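Local coordinates for polyketide synthase (PDB 3QIT), which probably releases the finished chain in curacin A biosynthesis, as a decarboxylating thioesterase that forms a terminal alkene, at residues F8-G12 against G13-C17. Residues are numbered along the deposited sequence; the frame is centred on the assembly and turned at random.
Sequences FLEFG and GNQIC
Phe-8 lays one ring face over Cys-17, with Cys-17 CA 4.1 Å from the ring centroid. Cys-17 CB comes to 3.5 Å from Phe-8 CE2. The sulfur SG lies obliquely by the same ring, a Cys sulfur-aromatic contact. On the same side of the sheet as Phe-8 and Cys-17, Glu-10 bends at chi2 (-80°) and brings its carboxylate toward the turn. Its OE2 accepts the Gly-13 N-H at 2.9 Å, from above the carboxylate plane. The side chain of Gln-15 crosses that of Glu-10 at about a right angle. On the opposite face, with Leu-9, Ile-16 CD1 touches Phe-11 CB at 3.6 Å. Paired backbone bonds at Leu-9/Ile-16 and Phe-11/Asn-14 hold the strands antiparallel. Gly-12 and Gly-13 form the centre of a type I' turn, both with positive phi. Asn-14 CB lies 3.4 Å from Phe-11 O. With an alanine here, the amide would be gone, and the turn would probably lose the ND2 lying against Gly-12 O and some packing on Met-72 of the second subunit. This beta hairpin, with its two-residue loop, ends one side of the alpha/beta hydrolase sheet. Leu-9, Phe-11 and Ile-16 face helix 78-91, while strand 14-21 continues the sheet to strand 55-59.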
# COMPACT_ATOMS: atom_id res chain seq x y z
N PHE B 8 -1.68 -19.00 15.23
CA PHE B 8 -1.08 -17.78 14.68
C PHE B 8 0.04 -18.09 13.70
O PHE B 8 0.78 -19.06 13.89
CB PHE B 8 -0.60 -16.86 15.80
CG PHE B 8 -1.72 -16.15 16.49
CD1 PHE B 8 -2.49 -16.81 17.44
CD2 PHE B 8 -2.06 -14.86 16.12
CE1 PHE B 8 -3.58 -16.17 18.04
CE2 PHE B 8 -3.14 -14.20 16.74
CZ PHE B 8 -3.90 -14.87 17.71
N LEU B 9 0.11 -17.28 12.64
CA LEU B 9 1.11 -17.44 11.58
C LEU B 9 1.83 -16.09 11.46
O LEU B 9 1.18 -15.06 11.42
CB LEU B 9 0.43 -17.81 10.27
CG LEU B 9 1.24 -17.98 8.98
CD1 LEU B 9 2.24 -19.12 9.16
CD2 LEU B 9 0.33 -18.28 7.80
N GLU B 10 3.15 -16.09 11.45
CA GLU B 10 3.90 -14.83 11.32
C GLU B 10 3.99 -14.48 9.84
O GLU B 10 4.20 -15.36 9.01
CB GLU B 10 5.31 -14.96 11.93
CG GLU B 10 6.17 -13.65 11.96
CD GLU B 10 6.85 -13.28 10.63
OE1 GLU B 10 7.00 -14.14 9.74
OE2 GLU B 10 7.26 -12.11 10.47
N PHE B 11 3.82 -13.20 9.52
CA PHE B 11 3.92 -12.74 8.13
C PHE B 11 4.27 -11.27 8.17
O PHE B 11 3.54 -10.48 8.77
CB PHE B 11 2.59 -12.94 7.38
CG PHE B 11 2.62 -12.43 5.96
CD1 PHE B 11 3.53 -12.96 5.05
CD2 PHE B 11 1.74 -11.44 5.53
CE1 PHE B 11 3.58 -12.49 3.72
CE2 PHE B 11 1.78 -10.97 4.18
CZ PHE B 11 2.69 -11.50 3.30
N GLY B 12 5.36 -10.92 7.50
CA GLY B 12 5.75 -9.51 7.32
C GLY B 12 5.99 -8.76 8.62
O GLY B 12 5.78 -7.56 8.69
N GLY B 13 6.38 -9.48 9.67
CA GLY B 13 6.60 -8.86 10.97
C GLY B 13 5.34 -8.73 11.79
O GLY B 13 5.34 -8.10 12.84
N ASN B 14 4.26 -9.36 11.32
CA ASN B 14 2.96 -9.24 11.97
C ASN B 14 2.42 -10.63 12.26
O ASN B 14 3.05 -11.61 11.89
CB ASN B 14 2.01 -8.49 11.05
CG ASN B 14 2.40 -7.05 10.88
OD1 ASN B 14 2.24 -6.27 11.80
ND2 ASN B 14 2.88 -6.69 9.70
N GLN B 15 1.28 -10.70 12.92
CA GLN B 15 0.71 -12.03 13.26
C GLN B 15 -0.65 -12.17 12.63
O GLN B 15 -1.51 -11.29 12.78
CB GLN B 15 0.61 -12.15 14.78
CG GLN B 15 1.99 -12.12 15.48
CD GLN B 15 2.77 -13.39 15.25
OE1 GLN B 15 2.19 -14.47 15.13
NE2 GLN B 15 4.11 -13.28 15.16
N ILE B 16 -0.85 -13.29 11.94
CA ILE B 16 -2.17 -13.58 11.37
C ILE B 16 -2.85 -14.60 12.29
O ILE B 16 -2.32 -15.66 12.50
CB ILE B 16 -2.02 -14.24 9.98
CG1 ILE B 16 -1.32 -13.27 9.01
CG2 ILE B 16 -3.42 -14.64 9.42
CD1 ILE B 16 -0.88 -13.96 7.70
N CYS B 17 -4.05 -14.29 12.76
CA CYS B 17 -4.83 -15.27 13.53
C CYS B 17 -5.65 -16.12 12.57
O CYS B 17 -6.44 -15.57 11.78
CB CYS B 17 -5.79 -14.58 14.50
SG CYS B 17 -6.69 -15.83 15.52